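Local atomic coordinates of pyoverdine biosynthesis protein PvcB (Pseudomonas aeruginosa, PDB entry 4YLM), a protein that catalyses the 2-oxoglutarate-dependent oxidation of tyrosine isonitrile, an iron-dependent step in the biosynthesis of paerucumarin. Residues D114-Q125 with R276-N287. Numbering follows the deposited sequence.
Sequences DGMYLETVPEFQ and RVHIHAEPALRN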
loop_
_atom_site.group_PDB
_atom_site.type_symbol
_atom_site.label_atom_id
_atom_site.label_comp_id
_atom_site.label_asym_id
_atom_site.label_seq_id
_atom_site.Cartn_x
_atom_site.Cartn_y
_atom_site.Cartn_z
ATOM N N ASP A 114 22.361 -8.670 -10.070
ATOM C CA ASP A 114 22.977 -9.075 -8.809
ATOM C C ASP A 114 22.464 -10.436 -8.387
ATOM O O ASP A 114 21.279 -10.758 -8.578
ATOM C CB ASP A 114 22.699 -8.053 -7.695
ATOM C CG ASP A 114 23.609 -6.850 -7.772
ATOM O OD1 ASP A 114 24.489 -6.833 -8.664
ATOM O OD2 ASP A 114 23.457 -5.927 -6.937
ATOM N N GLY A 115 23.362 -11.238 -7.820
ATOM C CA GLY A 115 22.992 -12.536 -7.293
ATOM C C GLY A 115 23.119 -13.694 -8.266
ATOM O O GLY A 115 22.732 -14.816 -7.946
ATOM N N MET A 116 23.652 -13.426 -9.455
ATOM C CA MET A 116 23.791 -14.445 -10.499
ATOM C C MET A 116 24.427 -15.735 -9.986
ATOM O O MET A 116 24.032 -16.834 -10.379
ATOM C CB MET A 116 24.681 -13.928 -11.625
ATOM C CG MET A 116 24.174 -12.720 -12.370
ATOM S SD MET A 116 25.413 -12.239 -13.598
ATOM C CE MET A 116 25.693 -13.843 -14.372
ATOM N N TYR A 117 25.437 -15.586 -9.132
ATOM C CA TYR A 117 26.233 -16.723 -8.672
ATOM C C TYR A 117 25.962 -17.031 -7.214
ATOM O O TYR A 117 26.752 -17.723 -6.573
ATOM C CB TYR A 117 27.730 -16.426 -8.820
ATOM C CG TYR A 117 28.197 -16.233 -10.242
ATOM C CD1 TYR A 117 28.192 -17.289 -11.144
ATOM C CD2 TYR A 117 28.656 -14.997 -10.680
ATOM C CE1 TYR A 117 28.624 -17.116 -12.444
ATOM C CE2 TYR A 117 29.089 -14.818 -11.981
ATOM C CZ TYR A 117 29.072 -15.879 -12.854
ATOM O OH TYR A 117 29.502 -15.704 -14.151
ATOM N N LEU A 118 24.861 -16.507 -6.686
ATOM C CA LEU A 118 24.554 -16.679 -5.272
ATOM C C LEU A 118 23.470 -17.725 -5.073
ATOM O O LEU A 118 22.776 -18.104 -6.018
ATOM C CB LEU A 118 24.119 -15.355 -4.645
ATOM C CG LEU A 118 25.079 -14.167 -4.731
ATOM C CD1 LEU A 118 24.491 -12.989 -3.972
ATOM C CD2 LEU A 118 26.451 -14.520 -4.178
ATOM N N GLU A 119 23.324 -18.193 -3.841
ATOM C CA GLU A 119 22.295 -19.183 -3.548
ATOM C C GLU A 119 20.908 -18.539 -3.564
ATOM O O GLU A 119 19.914 -19.198 -3.873
ATOM C CB GLU A 119 22.558 -19.850 -2.194
ATOM C CG GLU A 119 21.471 -20.839 -1.772
ATOM C CD GLU A 119 21.409 -22.071 -2.667
ATOM O OE1 GLU A 119 22.405 -22.366 -3.362
ATOM O OE2 GLU A 119 20.358 -22.745 -2.672
ATOM N N THR A 120 20.847 -17.255 -3.209
ATOM C CA THR A 120 19.593 -16.506 -3.231
ATOM C C THR A 120 19.789 -15.161 -3.930
ATOM O O THR A 120 20.863 -14.562 -3.856
ATOM C CB THR A 120 19.033 -16.261 -1.819
ATOM O OG1 THR A 120 19.913 -15.385 -1.111
ATOM C CG2 THR A 120 18.907 -17.567 -1.058
ATOM N N VAL A 121 18.741 -14.702 -4.608
ATOM C CA VAL A 121 18.799 -13.507 -5.447
ATOM C C VAL A 121 18.009 -12.376 -4.778
ATOM O O VAL A 121 16.841 -12.551 -4.431
ATOM C CB VAL A 121 18.243 -13.822 -6.874
ATOM C CG1 VAL A 121 18.221 -12.582 -7.744
ATOM C CG2 VAL A 121 19.072 -14.936 -7.537
ATOM N N PRO A 122 18.648 -11.217 -4.567
ATOM C CA PRO A 122 17.926 -10.128 -3.899
ATOM C C PRO A 122 16.897 -9.505 -4.835
ATOM O O PRO A 122 17.158 -9.423 -6.029
ATOM C CB PRO A 122 19.027 -9.116 -3.601
ATOM C CG PRO A 122 20.033 -9.335 -4.701
ATOM C CD PRO A 122 20.005 -10.820 -4.987
ATOM N N GLU A 123 15.753 -9.064 -4.308
ATOM C CA GLU A 123 14.789 -8.360 -5.154
ATOM C C GLU A 123 15.219 -6.919 -5.429
ATOM O O GLU A 123 15.090 -6.437 -6.551
ATOM C CB GLU A 123 13.363 -8.397 -4.566
ATOM C CG GLU A 123 12.341 -7.645 -5.442
ATOM C CD GLU A 123 10.887 -7.903 -5.049
ATOM O OE1 GLU A 123 10.644 -8.416 -3.935
ATOM O OE2 GLU A 123 9.989 -7.591 -5.863
ATOM N N PHE A 124 15.725 -6.233 -4.407
ATOM C CA PHE A 124 16.076 -4.822 -4.532
ATOM C C PHE A 124 17.530 -4.535 -4.184
ATOM O O PHE A 124 18.112 -5.166 -3.280
ATOM C CB PHE A 124 15.225 -3.951 -3.589
ATOM C CG PHE A 124 13.733 -4.069 -3.803
ATOM C CD1 PHE A 124 13.138 -3.606 -4.976
ATOM C CD2 PHE A 124 12.926 -4.633 -2.821
ATOM C CE1 PHE A 124 11.741 -3.717 -5.164
ATOM C CE2 PHE A 124 11.538 -4.746 -3.001
ATOM C CZ PHE A 124 10.951 -4.288 -4.170
ATOM N N GLN A 125 18.086 -3.542 -4.880
ATOM C CA GLN A 125 19.283 -2.836 -4.432
ATOM C C GLN A 125 18.819 -1.496 -3.853
ATOM O O GLN A 125 18.013 -0.800 -4.464
ATOM C CB GLN A 125 20.236 -2.566 -5.611
ATOM C CG GLN A 125 20.671 -3.794 -6.412
ATOM C CD GLN A 125 21.014 -3.443 -7.860
ATOM O OE1 GLN A 125 20.275 -2.714 -8.522
ATOM N NE2 GLN A 125 22.143 -3.937 -8.344
ATOM N N ARG A 276 25.569 0.362 -0.584
ATOM C CA ARG A 276 24.531 -0.501 -1.138
ATOM C C ARG A 276 24.087 -1.588 -0.167
ATOM O O ARG A 276 24.920 -2.254 0.465
ATOM C CB ARG A 276 24.998 -1.156 -2.438
ATOM C CG ARG A 276 23.931 -2.063 -3.071
ATOM C CD ARG A 276 24.567 -3.237 -3.804
ATOM N NE ARG A 276 25.150 -4.200 -2.876
ATOM C CZ ARG A 276 26.005 -5.156 -3.233
ATOM N NH1 ARG A 276 26.380 -5.270 -4.494
ATOM N NH2 ARG A 276 26.494 -5.991 -2.325
ATOM N N VAL A 277 22.770 -1.771 -0.076
ATOM C CA VAL A 277 22.149 -2.835 0.707
ATOM C C VAL A 277 21.228 -3.647 -0.207
ATOM O O VAL A 277 20.524 -3.080 -1.051
ATOM C CB VAL A 277 21.324 -2.241 1.871
ATOM C CG1 VAL A 277 20.632 -3.353 2.691
ATOM C CG2 VAL A 277 22.218 -1.360 2.762
ATOM N N HIS A 278 21.256 -4.971 -0.059
ATOM C CA HIS A 278 20.376 -5.860 -0.801
ATOM C C HIS A 278 19.159 -6.213 0.056
ATOM O O HIS A 278 19.295 -6.415 1.261
ATOM C CB HIS A 278 21.114 -7.149 -1.160
ATOM C CG HIS A 278 21.987 -7.040 -2.371
ATOM N ND1 HIS A 278 23.222 -7.645 -2.449
ATOM C CD2 HIS A 278 21.786 -6.438 -3.569
ATOM C CE1 HIS A 278 23.752 -7.411 -3.639
ATOM N NE2 HIS A 278 22.903 -6.676 -4.335
ATOM N N ILE A 279 17.983 -6.295 -0.563
ATOM C CA ILE A 279 16.763 -6.697 0.145
ATOM C C ILE A 279 16.242 -7.960 -0.505
ATOM O O ILE A 279 16.086 -8.009 -1.722
ATOM C CB ILE A 279 15.667 -5.618 0.065
ATOM C CG1 ILE A 279 16.229 -4.246 0.458
ATOM C CG2 ILE A 279 14.422 -6.027 0.897
ATOM C CD1 ILE A 279 16.644 -4.133 1.902
ATOM N N HIS A 280 15.970 -8.980 0.301
ATOM C CA HIS A 280 15.458 -10.244 -0.206
ATOM C C HIS A 280 14.083 -10.050 -0.829
ATOM O O HIS A 280 13.352 -9.132 -0.463
ATOM C CB HIS A 280 15.316 -11.252 0.938
ATOM C CG HIS A 280 16.575 -12.000 1.252
ATOM N ND1 HIS A 280 17.189 -12.838 0.344
ATOM C CD2 HIS A 280 17.328 -12.047 2.378
ATOM C CE1 HIS A 280 18.264 -13.370 0.898
ATOM N NE2 HIS A 280 18.366 -12.912 2.134
ATOM N N ALA A 281 13.749 -10.921 -1.769
ATOM C CA ALA A 281 12.373 -11.087 -2.225
ATOM C C ALA A 281 11.508 -11.629 -1.079
ATOM O O ALA A 281 12.030 -12.013 -0.028
ATOM C CB ALA A 281 12.334 -12.040 -3.438
ATOM N N GLU A 282 10.191 -11.648 -1.279
ATOM C CA GLU A 282 9.247 -12.041 -0.232
ATOM C C GLU A 282 8.431 -13.234 -0.699
ATOM O O GLU A 282 7.458 -13.067 -1.428
ATOM C CB GLU A 282 8.275 -10.904 0.090
ATOM C CG GLU A 282 8.879 -9.679 0.732
ATOM C CD GLU A 282 7.851 -8.574 0.905
ATOM O OE1 GLU A 282 7.410 -8.346 2.049
ATOM O OE2 GLU A 282 7.472 -7.943 -0.103
ATOM N N PRO A 283 8.827 -14.443 -0.282
ATOM C CA PRO A 283 9.966 -14.621 0.615
ATOM C C PRO A 283 11.254 -14.775 -0.186
ATOM O O PRO A 283 11.237 -14.681 -1.420
ATOM C CB PRO A 283 9.621 -15.929 1.326
ATOM C CG PRO A 283 8.940 -16.740 0.241
ATOM C CD PRO A 283 8.181 -15.727 -0.616
ATOM N N ALA A 284 12.362 -15.020 0.505
ATOM C CA ALA A 284 13.665 -15.061 -0.162
ATOM C C ALA A 284 13.636 -15.910 -1.430
ATOM O O ALA A 284 13.010 -16.966 -1.470
ATOM C CB ALA A 284 14.754 -15.538 0.800
ATOM N N LEU A 285 14.321 -15.446 -2.470
ATOM C CA LEU A 285 14.279 -16.116 -3.769
ATOM C C LEU A 285 15.484 -17.031 -4.008
ATOM O O LEU A 285 16.603 -16.560 -4.215
ATOM C CB LEU A 285 14.224 -15.079 -4.900
ATOM C CG LEU A 285 14.345 -15.632 -6.323
ATOM C CD1 LEU A 285 13.228 -16.625 -6.601
ATOM C CD2 LEU A 285 14.335 -14.503 -7.360
ATOM N N ARG A 286 15.246 -18.337 -4.004
ATOM C CA ARG A 286 16.286 -19.290 -4.364
ATOM C C ARG A 286 16.697 -19.043 -5.812
ATOM O O ARG A 286 15.842 -18.941 -6.695
ATOM C CB ARG A 286 15.757 -20.713 -4.193
ATOM C CG ARG A 286 16.736 -21.806 -4.556
ATOM C CD ARG A 286 16.116 -23.166 -4.284
ATOM N NE ARG A 286 17.026 -24.264 -4.591
ATOM C CZ ARG A 286 17.064 -24.890 -5.762
ATOM N NH1 ARG A 286 16.249 -24.514 -6.741
ATOM N NH2 ARG A 286 17.923 -25.883 -5.955
ATOM N N ASN A 287 18.003 -18.930 -6.053
ATOM C CA ASN A 287 18.515 -18.672 -7.398
ATOM C C ASN A 287 18.167 -19.811 -8.344
ATOM O O ASN A 287 18.663 -20.924 -8.180
ATOM C CB ASN A 287 20.032 -18.480 -7.363
ATOM C CG ASN A 287 20.594 -18.007 -8.694
ATOM O OD1 ASN A 287 19.908 -18.023 -9.718
ATOM N ND2 ASN A 287 21.849 -17.577 -8.682
HETATM O O HOH W 1 25.407 -4.171 -7.043
HETATM O O HOH W 2 15.682 -13.112 -2.109
HETATM O O HOH W 3 11.323 -7.565 -1.280
HETATM O O HOH W 4 9.184 -10.681 -3.711
#
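In the iron site of this TfdA-family oxygenase, the carboxylate of Asp114, a probable iron ligand with His112 and His261, meets His278 on strand 272-286. His278 NE2 donates to Asp114 OD2 over 2.8 Å, almost straight (173°) and in the plane of its ring, which stands nearly perpendicular to the carboxylate. Gln125 NE2 reaches the same oxygen from the opposite face of the carboxylate, its amide nearly coplanar with the imidazole. A water bridges Asp114 OD2 to Arg276 NH1; the direct salt bridge is long and rests on charge alone. The imidazole is sandwiched: Arg276 NE lies over one face and Pro122 CG over the other, a CH-pi contact 3.8 Å from the ring centroid. His278 ND1 is hydrogen-bonded to Trp85 NE1.

Farther along, a classic beta bulge sets Glu123 and Phe124 together opposite Ile279, where Phe124 N to Ile279 O is answered by Ile279 N to Phe124 O at 2.9 Å. Beyond the bulge one water joins Val121 O, His280 ND1, Ala281 N and Leu285 N, filling in where the two strands separate. Glu123 runs out extended alongside Ala281; its OE1 takes two waters that lead to His280 O and Glu282 N, while OE2 pairs with Arg53.

At the far end Asn287, with CG anti to the backbone N (chi1 -172°), turns its amide into the 115-118 beta turn. ND2 donates to Leu118 O in the carbonyl plane and to Met116 O from above that carbonyl's plane, both at 2.9 Å, while Val121 CG2 packs against Asn287 CG at 3.6 Å. Asn287 OD1 accepts from His289 N, and Asn287 N binds Glu119 O. At the iron site, His278 and Gln125 on OD2 and His261 NE2 on OD1 together restrict rotation of the Asp114 carboxylate.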